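Local coordinates for protein reducing-end xylose-releasing exo-oligoxylanase Rex8A (Paenibacillus barcinonensis, PDB 6SUD) that hydrolyses linear and branched xylooligosaccharides from their reducing ends, releasing xylose during the depolymerization of xylan, at residues 285-290 with 335-340; 328-333 with 367-372; 7-12 with 278-283; 193-198 with 226-231. The protein carries 1 engineered substitution. All blocks are in the same frame, centred on the assembly; numbering follows the deposited sequence.

Interaction 1 (285-290 with 335-340); sequences WQVQQS and AADGPD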
# COMPACT_ATOMS: atom_id res chain seq x y z
N TRP A 285 14.00 -5.54 -14.44
CA TRP A 285 13.43 -6.85 -14.00
C TRP A 285 11.94 -6.65 -13.70
O TRP A 285 11.17 -7.62 -13.81
CB TRP A 285 14.19 -7.42 -12.79
CG TRP A 285 13.46 -8.47 -12.02
CD1 TRP A 285 13.55 -9.83 -12.17
CD2 TRP A 285 12.53 -8.26 -10.94
NE1 TRP A 285 12.75 -10.46 -11.26
CE2 TRP A 285 12.12 -9.52 -10.48
CE3 TRP A 285 12.02 -7.12 -10.30
CZ2 TRP A 285 11.21 -9.68 -9.44
CZ3 TRP A 285 11.12 -7.27 -9.27
CH2 TRP A 285 10.72 -8.54 -8.85
N GLN A 286 11.55 -5.43 -13.31
CA GLN A 286 10.16 -5.11 -12.89
C GLN A 286 9.19 -5.39 -14.05
O GLN A 286 8.07 -5.91 -13.81
CB GLN A 286 10.08 -3.68 -12.35
CG GLN A 286 10.83 -3.52 -11.03
CD GLN A 286 10.77 -2.13 -10.47
OE1 GLN A 286 10.48 -1.15 -11.17
NE2 GLN A 286 11.08 -2.02 -9.18
N VAL A 287 9.63 -5.13 -15.28
CA VAL A 287 8.80 -5.38 -16.49
C VAL A 287 8.56 -6.89 -16.60
O VAL A 287 7.43 -7.28 -16.78
CB VAL A 287 9.47 -4.78 -17.74
CG1 VAL A 287 8.80 -5.22 -19.03
CG2 VAL A 287 9.50 -3.25 -17.64
N GLN A 288 9.61 -7.71 -16.43
CA GLN A 288 9.50 -9.18 -16.57
C GLN A 288 8.65 -9.74 -15.42
O GLN A 288 7.78 -10.57 -15.71
CB GLN A 288 10.90 -9.80 -16.73
CG GLN A 288 11.66 -9.27 -17.95
CD GLN A 288 10.87 -9.26 -19.24
OE1 GLN A 288 10.01 -10.12 -19.49
NE2 GLN A 288 11.14 -8.28 -20.09
N GLN A 289 8.86 -9.28 -14.18
CA GLN A 289 8.05 -9.67 -13.00
C GLN A 289 6.58 -9.38 -13.29
O GLN A 289 5.75 -10.26 -13.06
CB GLN A 289 8.50 -8.93 -11.74
CG GLN A 289 7.51 -8.99 -10.59
CD GLN A 289 7.23 -10.38 -10.10
OE1 GLN A 289 8.02 -11.31 -10.30
NE2 GLN A 289 6.09 -10.55 -9.45
N SER A 290 6.26 -8.19 -13.78
CA SER A 290 4.87 -7.81 -14.14
C SER A 290 4.32 -8.75 -15.23
O SER A 290 3.19 -9.21 -15.08
CB SER A 290 4.80 -6.36 -14.51
OG SER A 290 5.30 -5.56 -13.44
N ALA A 335 3.76 -1.59 -15.83
CA ALA A 335 5.12 -2.09 -16.12
C ALA A 335 5.11 -3.17 -17.21
O ALA A 335 6.05 -3.22 -18.01
CB ALA A 335 5.78 -2.60 -14.87
N ALA A 336 4.10 -4.04 -17.23
CA ALA A 336 4.02 -5.19 -18.16
C ALA A 336 3.95 -4.66 -19.59
O ALA A 336 3.27 -3.65 -19.84
CB ALA A 336 2.84 -6.07 -17.83
N ASP A 337 4.65 -5.32 -20.51
CA ASP A 337 4.57 -5.03 -21.97
C ASP A 337 4.23 -6.32 -22.72
O ASP A 337 4.45 -6.37 -23.96
CB ASP A 337 5.88 -4.42 -22.46
CG ASP A 337 7.06 -5.38 -22.34
OD1 ASP A 337 6.83 -6.53 -21.93
OD2 ASP A 337 8.18 -4.96 -22.67
N GLY A 338 3.72 -7.32 -22.01
CA GLY A 338 3.38 -8.65 -22.57
C GLY A 338 1.99 -8.68 -23.18
O GLY A 338 1.32 -7.64 -23.26
N PRO A 339 1.52 -9.87 -23.62
CA PRO A 339 0.25 -9.98 -24.35
C PRO A 339 -1.02 -9.88 -23.49
O PRO A 339 -2.10 -9.98 -24.03
CB PRO A 339 0.31 -11.38 -24.97
CG PRO A 339 1.26 -12.18 -24.08
CD PRO A 339 2.18 -11.17 -23.43
N ASP A 340 -0.87 -9.68 -22.18
CA ASP A 340 -1.98 -9.74 -21.20
C ASP A 340 -2.26 -8.34 -20.63
O ASP A 340 -3.33 -8.19 -20.02
CB ASP A 340 -1.64 -10.74 -20.10
CG ASP A 340 -1.38 -12.13 -20.66
OD1 ASP A 340 -2.29 -12.63 -21.37
OD2 ASP A 340 -0.27 -12.69 -20.41
O HOH W 1 10.43 -6.80 -22.40
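Val287 and Ser290, one turn apart at the start of helix 285-297, carry this contact with the irregular chain at 335-340. No hydrogen bond links the two segments directly, so the 234 Å² they bury rests mainly on van der Waals packing. Val287 has CG1 anti to its backbone N (chi1 169°), which turns both methyls onto one carbonyl: CG2 lies 3.5 Å and CG1 3.6 Å from Ala335 O. Val287 CG1 also rests against the carboxylate of Asp337, 3.7 Å from OD2, the two side chains crossing at about a right angle. Asp337 takes the crowded first torsion, CG between N and the carbonyl carbon (chi1 64°). This brings its carboxylate back to the helix, where OD1 is bonded to Asn291 ND2. Asp337 OD2 accepts a hydrogen bond from a water 2.9 Å away, and the same water accepts one from Gln288 NE2 at 2.8 Å. Ser290 holds OG beside its own N (chi1 -57°) and donates from OG to Gln286 O at 2.8 Å, from above the carbonyl plane; Ser290 N grips the same oxygen. So fixed, Ser290 OG sits 3.3 Å from Ala335 CB, while Ser290 CB approaches Ala336 N. An alanine here would remove the hydroxyl, and would probably leave Gln286 O with a weaker grip and Ala335 CB less tightly packed. The loop runs from helix 322-331 to helix 341-349 and lies along helix 285-297, with Ala336 also touching Asn291 and Gln294, while Trp277 of helix 268-280 packs on both Val287 and Ala335.

Interaction 2 (328-333 with 367-372); sequences TNAMAS and FFTMLA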
# COMPACT_ATOMS: atom_id res chain seq x y z
N THR A 328 -4.64 -5.76 -8.38
CA THR A 328 -3.14 -5.70 -8.32
C THR A 328 -2.59 -6.23 -9.64
O THR A 328 -1.61 -5.67 -10.15
CB THR A 328 -2.59 -6.41 -7.08
OG1 THR A 328 -2.87 -7.81 -7.09
CG2 THR A 328 -3.13 -5.79 -5.81
N ASN A 329 -3.22 -7.27 -10.18
CA ASN A 329 -2.82 -7.88 -11.48
C ASN A 329 -2.98 -6.84 -12.60
O ASN A 329 -2.12 -6.79 -13.48
CB ASN A 329 -3.63 -9.14 -11.80
CG ASN A 329 -3.28 -10.33 -10.92
OD1 ASN A 329 -2.17 -10.41 -10.38
ND2 ASN A 329 -4.19 -11.28 -10.81
N ALA A 330 -4.06 -6.06 -12.58
CA ALA A 330 -4.32 -5.01 -13.58
C ALA A 330 -3.30 -3.88 -13.38
O ALA A 330 -2.79 -3.35 -14.38
CB ALA A 330 -5.74 -4.53 -13.47
N MET A 331 -2.96 -3.55 -12.14
CA MET A 331 -2.04 -2.43 -11.84
C MET A 331 -0.64 -2.75 -12.37
O MET A 331 0.10 -1.79 -12.70
CB MET A 331 -2.01 -2.13 -10.34
CG MET A 331 -1.21 -0.88 -10.00
SD MET A 331 -1.75 -0.07 -8.51
CE MET A 331 -0.37 1.05 -8.26
N ALA A 332 -0.31 -4.04 -12.53
CA ALA A 332 0.96 -4.53 -13.11
C ALA A 332 1.11 -4.06 -14.56
O ALA A 332 2.23 -4.12 -15.07
CB ALA A 332 1.05 -6.03 -13.02
N SER A 333 0.02 -3.60 -15.19
CA SER A 333 0.03 -3.06 -16.58
C SER A 333 0.81 -1.74 -16.67
O SER A 333 1.20 -1.39 -17.81
CB SER A 333 -1.34 -2.96 -17.14
OG SER A 333 -1.87 -4.27 -17.36
N PHE A 367 -9.27 0.85 -5.58
CA PHE A 367 -9.14 2.32 -5.72
C PHE A 367 -7.73 2.70 -6.16
O PHE A 367 -7.57 3.57 -7.04
CB PHE A 367 -9.53 3.07 -4.46
CG PHE A 367 -9.59 4.54 -4.72
CD1 PHE A 367 -10.69 5.10 -5.34
CD2 PHE A 367 -8.51 5.36 -4.45
CE1 PHE A 367 -10.73 6.45 -5.65
CE2 PHE A 367 -8.57 6.71 -4.73
CZ PHE A 367 -9.68 7.25 -5.32
N PHE A 368 -6.70 2.09 -5.56
CA PHE A 368 -5.30 2.40 -5.92
C PHE A 368 -5.05 2.04 -7.38
O PHE A 368 -4.36 2.81 -8.07
CB PHE A 368 -4.31 1.70 -5.00
CG PHE A 368 -4.30 2.25 -3.59
CD1 PHE A 368 -4.09 3.60 -3.34
CD2 PHE A 368 -4.43 1.39 -2.52
CE1 PHE A 368 -4.05 4.08 -2.04
CE2 PHE A 368 -4.37 1.87 -1.22
CZ PHE A 368 -4.20 3.21 -0.98
N THR A 369 -5.66 0.95 -7.85
CA THR A 369 -5.56 0.57 -9.29
C THR A 369 -6.31 1.60 -10.16
O THR A 369 -5.81 1.92 -11.25
CB THR A 369 -6.02 -0.86 -9.55
OG1 THR A 369 -5.19 -1.72 -8.79
CG2 THR A 369 -5.92 -1.23 -11.02
N MET A 370 -7.47 2.08 -9.73
CA MET A 370 -8.27 3.05 -10.54
C MET A 370 -7.46 4.35 -10.66
O MET A 370 -7.36 4.92 -11.79
CB MET A 370 -9.64 3.30 -9.90
CG MET A 370 -10.60 4.12 -10.76
SD MET A 370 -11.03 3.34 -12.32
CE MET A 370 -12.10 2.02 -11.74
N LEU A 371 -6.87 4.78 -9.55
CA LEU A 371 -5.94 5.94 -9.56
C LEU A 371 -4.81 5.69 -10.56
O LEU A 371 -4.61 6.53 -11.44
CB LEU A 371 -5.36 6.11 -8.15
CG LEU A 371 -6.18 6.95 -7.18
CD1 LEU A 371 -5.45 7.07 -5.86
CD2 LEU A 371 -6.48 8.32 -7.75
N ALA A 372 -4.10 4.57 -10.43
CA ALA A 372 -2.85 4.28 -11.17
C ALA A 372 -3.13 4.16 -12.67
O ALA A 372 -2.40 4.76 -13.47
CB ALA A 372 -2.19 3.04 -10.64
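Two helices of the (α/α)6 barrel expected for glycoside hydrolase family 8, 322-331 and 359-373, meet here in the protein interior. Their backbones come close, with Met331 CA 5.3 Å from Thr369 CA, because small groups line much of the interface: Ala330 on one helix, Thr369 and Ala372 on the other. Met331 supplies the long side chain. Its CG is anti to the backbone N (chi1 -173°) and the chain stays extended beyond it, so it crosses Thr369 obliquely and reaches Ala372, three residues further along. On the way Met331 CB passes 3.6 Å from Thr369 OG1. Thr369 places that hydroxyl beside its own N (chi1 -60°), where its single hydrogen can serve Leu365 O of its own helix or Ala327 O of the partner helix, or be shared between them, a polar tie within an otherwise apolar interface. Thr369 CG2, anti to its backbone N, meets Ala330 CB (4.1 Å) and Met331 N (3.9 Å). Phe368 turns its ring away from this contact to meet Tyr74 of helix 69-81 edge-to-face. Its side chain is about 8 Å from that of Glu70, the inferred proton donor, so the contact lies close to the catalytic region. At the far end of Met331 the sulphur SD lies 3.8 Å from Ala372 CB, and the terminal methyl CE touches the same CB at 3.6 Å.

Interaction 3 (7-12 with 278-283); sequences GAYDTG and EWFRKD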
# COMPACT_ATOMS: atom_id res chain seq x y z
N GLY A 7 11.48 7.99 -15.52
CA GLY A 7 10.20 7.77 -14.84
C GLY A 7 9.39 9.04 -14.74
O GLY A 7 9.92 10.13 -15.08
N ALA A 8 8.14 8.91 -14.29
CA ALA A 8 7.21 10.04 -14.07
C ALA A 8 7.80 11.05 -13.07
O ALA A 8 7.48 12.26 -13.19
CB ALA A 8 5.87 9.52 -13.60
N TYR A 9 8.61 10.60 -12.11
CA TYR A 9 9.31 11.50 -11.16
C TYR A 9 10.11 12.55 -11.94
O TYR A 9 10.07 13.73 -11.53
CB TYR A 9 10.24 10.74 -10.22
CG TYR A 9 10.96 11.65 -9.26
CD1 TYR A 9 10.37 12.05 -8.07
CD2 TYR A 9 12.23 12.14 -9.56
CE1 TYR A 9 11.02 12.91 -7.20
CE2 TYR A 9 12.89 13.00 -8.70
CZ TYR A 9 12.28 13.38 -7.52
OH TYR A 9 12.95 14.23 -6.67
N ASP A 10 10.78 12.14 -13.01
CA ASP A 10 11.71 13.01 -13.79
C ASP A 10 10.95 13.82 -14.85
O ASP A 10 11.28 15.01 -15.01
CB ASP A 10 12.83 12.20 -14.45
CG ASP A 10 13.80 11.58 -13.46
OD1 ASP A 10 14.13 12.24 -12.46
OD2 ASP A 10 14.21 10.43 -13.71
N THR A 11 9.99 13.20 -15.54
CA THR A 11 9.31 13.78 -16.74
C THR A 11 8.07 14.59 -16.32
O THR A 11 7.69 15.51 -17.07
CB THR A 11 8.94 12.68 -17.74
OG1 THR A 11 7.92 11.86 -17.15
CG2 THR A 11 10.11 11.81 -18.13
N GLY A 12 7.46 14.25 -15.19
CA GLY A 12 6.17 14.81 -14.76
C GLY A 12 5.01 14.25 -15.57
O GLY A 12 3.88 14.74 -15.41
N GLU A 278 6.81 2.82 -12.87
CA GLU A 278 6.14 4.04 -13.42
C GLU A 278 6.88 5.30 -12.91
O GLU A 278 7.22 6.16 -13.74
CB GLU A 278 4.65 4.04 -13.07
CG GLU A 278 3.92 5.28 -13.54
CD GLU A 278 4.01 5.65 -15.01
OE1 GLU A 278 4.52 4.83 -15.81
OE2 GLU A 278 3.56 6.77 -15.36
N TRP A 279 7.14 5.41 -11.61
CA TRP A 279 7.72 6.64 -11.00
C TRP A 279 9.21 6.79 -11.34
O TRP A 279 9.62 7.94 -11.62
CB TRP A 279 7.52 6.65 -9.48
CG TRP A 279 6.11 6.98 -9.07
CD1 TRP A 279 5.02 7.12 -9.88
CD2 TRP A 279 5.64 7.19 -7.73
NE1 TRP A 279 3.92 7.42 -9.14
CE2 TRP A 279 4.26 7.47 -7.81
CE3 TRP A 279 6.24 7.17 -6.46
CZ2 TRP A 279 3.48 7.72 -6.69
CZ3 TRP A 279 5.47 7.43 -5.35
CH2 TRP A 279 4.11 7.71 -5.47
N PHE A 280 10.00 5.71 -11.26
CA PHE A 280 11.49 5.81 -11.22
C PHE A 280 12.16 5.05 -12.37
O PHE A 280 13.31 5.41 -12.67
CB PHE A 280 12.02 5.39 -9.85
CG PHE A 280 11.63 6.38 -8.78
CD1 PHE A 280 12.10 7.68 -8.81
CD2 PHE A 280 10.78 6.02 -7.75
CE1 PHE A 280 11.73 8.60 -7.85
CE2 PHE A 280 10.38 6.95 -6.81
CZ PHE A 280 10.87 8.24 -6.84
N ARG A 281 11.51 4.02 -12.94
CA ARG A 281 11.95 3.33 -14.18
C ARG A 281 13.40 2.83 -13.98
O ARG A 281 14.19 2.91 -14.92
CB ARG A 281 11.82 4.30 -15.37
CG ARG A 281 11.34 3.68 -16.68
CD ARG A 281 9.89 3.23 -16.65
NE ARG A 281 8.92 4.26 -16.28
CZ ARG A 281 8.38 5.16 -17.11
NH1 ARG A 281 8.72 5.20 -18.39
NH2 ARG A 281 7.52 6.05 -16.63
N LYS A 282 13.73 2.30 -12.79
CA LYS A 282 15.14 2.02 -12.39
C LYS A 282 15.53 0.55 -12.59
O LYS A 282 16.74 0.31 -12.88
CB LYS A 282 15.39 2.42 -10.94
CG LYS A 282 15.68 3.90 -10.74
CD LYS A 282 16.03 4.23 -9.31
CE LYS A 282 16.75 5.55 -9.14
NZ LYS A 282 15.80 6.68 -9.01
N ASP A 283 14.62 -0.40 -12.40
CA ASP A 283 14.94 -1.86 -12.42
C ASP A 283 14.08 -2.54 -13.47
O ASP A 283 12.91 -2.85 -13.24
CB ASP A 283 14.78 -2.51 -11.04
CG ASP A 283 15.05 -4.01 -11.08
OD1 ASP A 283 15.63 -4.48 -12.06
OD2 ASP A 283 14.69 -4.69 -10.16
O HOH W 2 7.75 9.10 -17.71
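The first turn of helix 8-11 docks on the last turn of helix 268-280 through two backbone hydrogen bonds, Ala8 N to Glu278 O (3.0 Å, nearly straight at 177°) and Tyr9 N to Trp279 O (2.9 Å, 159°), each donor lying in the carbonyl plane. They fasten the N-terminal end of the modelled chain to the family 8 region, away from the xylose sites. Gly7, the N-cap residue, presses its CA to 3.3 Å from Trp279 O in a CH...O contact; a beta carbon there would run into that oxygen. Arg281 leaves the helix with positive phi and folds back. Its guanidinium lays one face over Gly7 CA and donates from NH2 to Glu278 O at 2.9 Å, along a lone pair and in its own plane. Arg281 NH2 also forms a salt bridge with Glu278 OE1 at 3.3 Å, well out of the guanidinium plane, so by charge alone. Trp277 adds a cation-pi contact, and its carbonyl takes NE. Tyr9 turns CG anti to its N and brings it 3.4 Å from Phe280 CE1; the rings sit obliquely, their planes at 37°. Gly7 N is buried here without a partner. Helix 8-11 thus offers N-H groups to a helix C terminus, where partial charges are probably complementary, and Arg281 would probably be stabilised by the same carbonyl-rich end and by the Glu278 carboxylate.

Interaction 4 (193-198 with 226-231); sequences SDPSYH and RAYLRT. With XYP (beta-D-xylopyranose), chain K; EDO (1,2-ethanediol), chain E.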
# COMPACT_ATOMS: atom_id res chain seq x y z
N SER A 193 10.55 -10.52 7.20
CA SER A 193 9.88 -9.44 6.46
C SER A 193 8.56 -9.93 5.86
O SER A 193 8.16 -11.08 6.10
CB SER A 193 10.79 -8.86 5.43
OG SER A 193 10.33 -7.58 5.02
N ASP A 194 7.91 -9.01 5.17
CA ASP A 194 6.64 -9.21 4.42
C ASP A 194 6.86 -8.49 3.09
O ASP A 194 6.91 -7.27 3.10
CB ASP A 194 5.48 -8.64 5.23
CG ASP A 194 4.12 -8.81 4.59
OD1 ASP A 194 4.01 -8.67 3.35
OD2 ASP A 194 3.18 -9.08 5.35
N PRO A 195 7.08 -9.19 1.95
CA PRO A 195 7.41 -8.52 0.69
C PRO A 195 6.45 -7.40 0.25
O PRO A 195 6.88 -6.47 -0.37
CB PRO A 195 7.38 -9.66 -0.33
CG PRO A 195 7.73 -10.89 0.48
CD PRO A 195 7.10 -10.66 1.84
N SER A 196 5.18 -7.48 0.60
CA SER A 196 4.16 -6.45 0.24
C SER A 196 4.42 -5.14 0.99
O SER A 196 3.87 -4.10 0.59
CB SER A 196 2.78 -6.99 0.50
OG SER A 196 2.54 -6.97 1.90
N TYR A 197 5.23 -5.16 2.05
CA TYR A 197 5.58 -3.95 2.84
C TYR A 197 6.68 -3.13 2.16
O TYR A 197 6.93 -2.00 2.61
CB TYR A 197 6.05 -4.34 4.24
CG TYR A 197 5.01 -4.85 5.20
CD1 TYR A 197 3.73 -5.22 4.82
CD2 TYR A 197 5.34 -5.00 6.54
CE1 TYR A 197 2.81 -5.70 5.74
CE2 TYR A 197 4.43 -5.48 7.47
CZ TYR A 197 3.16 -5.83 7.07
OH TYR A 197 2.25 -6.30 8.00
N HIS A 198 7.36 -3.68 1.14
CA HIS A 198 8.54 -3.05 0.50
C HIS A 198 8.10 -2.06 -0.57
O HIS A 198 7.58 -2.48 -1.61
CB HIS A 198 9.50 -4.10 -0.07
CG HIS A 198 10.16 -4.89 1.00
ND1 HIS A 198 11.50 -4.73 1.34
CD2 HIS A 198 9.64 -5.76 1.90
CE1 HIS A 198 11.77 -5.53 2.35
NE2 HIS A 198 10.64 -6.19 2.70
N ARG A 226 14.52 -3.01 -3.75
CA ARG A 226 14.42 -3.47 -5.16
C ARG A 226 15.11 -4.83 -5.27
O ARG A 226 14.52 -5.75 -5.85
CB ARG A 226 15.01 -2.45 -6.14
CG ARG A 226 14.32 -1.09 -6.11
CD ARG A 226 14.55 -0.25 -7.35
NE ARG A 226 13.72 0.94 -7.30
CZ ARG A 226 14.14 2.12 -6.85
NH1 ARG A 226 15.39 2.28 -6.45
NH2 ARG A 226 13.31 3.15 -6.82
N ALA A 227 16.32 -4.95 -4.72
CA ALA A 227 17.07 -6.22 -4.68
C ALA A 227 16.25 -7.30 -3.99
O ALA A 227 16.21 -8.41 -4.50
CB ALA A 227 18.39 -6.07 -3.96
N TYR A 228 15.65 -6.97 -2.83
CA TYR A 228 14.86 -7.91 -2.00
C TYR A 228 13.68 -8.48 -2.79
O TYR A 228 13.50 -9.71 -2.82
CB TYR A 228 14.31 -7.24 -0.75
CG TYR A 228 13.58 -8.18 0.15
CD1 TYR A 228 14.28 -9.16 0.83
CD2 TYR A 228 12.20 -8.15 0.33
CE1 TYR A 228 13.66 -10.05 1.68
CE2 TYR A 228 11.56 -9.02 1.20
CZ TYR A 228 12.30 -9.99 1.87
OH TYR A 228 11.75 -10.88 2.73
N LEU A 229 12.91 -7.63 -3.47
CA LEU A 229 11.77 -8.17 -4.27
C LEU A 229 12.28 -9.07 -5.39
O LEU A 229 11.57 -9.99 -5.74
CB LEU A 229 10.88 -7.07 -4.83
CG LEU A 229 10.31 -6.20 -3.72
CD1 LEU A 229 9.87 -4.85 -4.22
CD2 LEU A 229 9.23 -6.94 -2.96
N ARG A 230 13.49 -8.84 -5.92
CA ARG A 230 14.03 -9.79 -6.94
C ARG A 230 14.23 -11.18 -6.30
O ARG A 230 14.17 -12.14 -7.04
CB ARG A 230 15.33 -9.28 -7.56
CG ARG A 230 15.18 -7.97 -8.31
CD ARG A 230 16.33 -7.64 -9.24
NE ARG A 230 17.52 -7.16 -8.55
CZ ARG A 230 17.75 -5.89 -8.19
NH1 ARG A 230 16.85 -4.95 -8.44
NH2 ARG A 230 18.87 -5.56 -7.58
N THR A 231 14.49 -11.27 -4.98
CA THR A 231 14.74 -12.55 -4.26
C THR A 231 13.44 -13.18 -3.76
O THR A 231 13.41 -14.42 -3.65
CB THR A 231 15.71 -12.38 -3.08
OG1 THR A 231 15.07 -11.62 -2.05
CG2 THR A 231 17.01 -11.74 -3.50
O1 XYP K . -4.15 -7.85 8.79
C1 XYP K . -3.08 -6.88 8.75
C2 XYP K . -2.44 -6.73 7.37
C3 XYP K . -1.24 -5.79 7.39
C4 XYP K . -1.44 -4.75 8.48
C5 XYP K . -2.94 -4.48 8.65
O2 XYP K . -2.07 -8.01 6.82
O3 XYP K . -1.11 -5.23 6.08
O4 XYP K . -0.90 -5.24 9.71
O5 XYP K . -3.64 -5.62 9.13
C1 EDO E . 17.52 -10.19 0.58
O1 EDO E . 17.24 -11.26 -0.29
C2 EDO E . 17.77 -8.91 -0.06
O2 EDO E . 18.24 -8.97 -1.39
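The imidazole of His198 and the phenol of Tyr228 form an offset stack, centroids 4.4 Å apart and planes at 23°. Tyr228 extends CG anti to its backbone N (chi1 -176°) and slides its CD2-CE2 side over one imidazole face, bringing CD2 within 3.3 Å of His198 CE1. His198 is held at both nitrogens: NE2 donates to Ser193 OG at 2.7 Å, near the ring plane, and ND1 is bonded to Ser225 OG. Ser193 OG is itself bonded to Ile184 O. The phenol is held at its tip by OH bonding to Asn245 O, and Pro195 CA meets the edge of its ring. In what is probably the (α/α)6 barrel of this family, the loop 193-198 enters helix 200-209 and backs onto helix 215-232. An alanine in place of His198 would remove the stack and the link between Ser193 and Ser225, and would probably loosen the loop that carries Tyr197 of the xylose pocket. Leu229 CD2 lies 3.5 Å from Pro195 O. Asp194 OD1 accepts from Ser196 N (an Asx turn) and from Ser196 OG. Tyr197 covers Asp194 CB with its ring and sets OH 3.6 Å from C3 of the bound xylose.

Overall arrangement
From the N terminus, residues 7-12 pair with 278-283, so interaction 3 closes a loop of 265 residues that brings the start of the chain to the end of helix 268-280. Nested inside it, interaction 4 spans 27 residues and joins the loop before helix 200-209 to helix 215-232; the two contacts meet in the salt bridge between Asp283 and Arg230. Interaction 1 opens directly afterwards, at 285-290, and crosses interaction 2, since 328-333 precedes 335-340 and 367-372 follows it. These two touch where Ser290 packs on Ala332, tying helices 285-297, 322-331 and 359-373 together. Trp285, packed on Leu229 and Arg230, connects interactions 1 and 4.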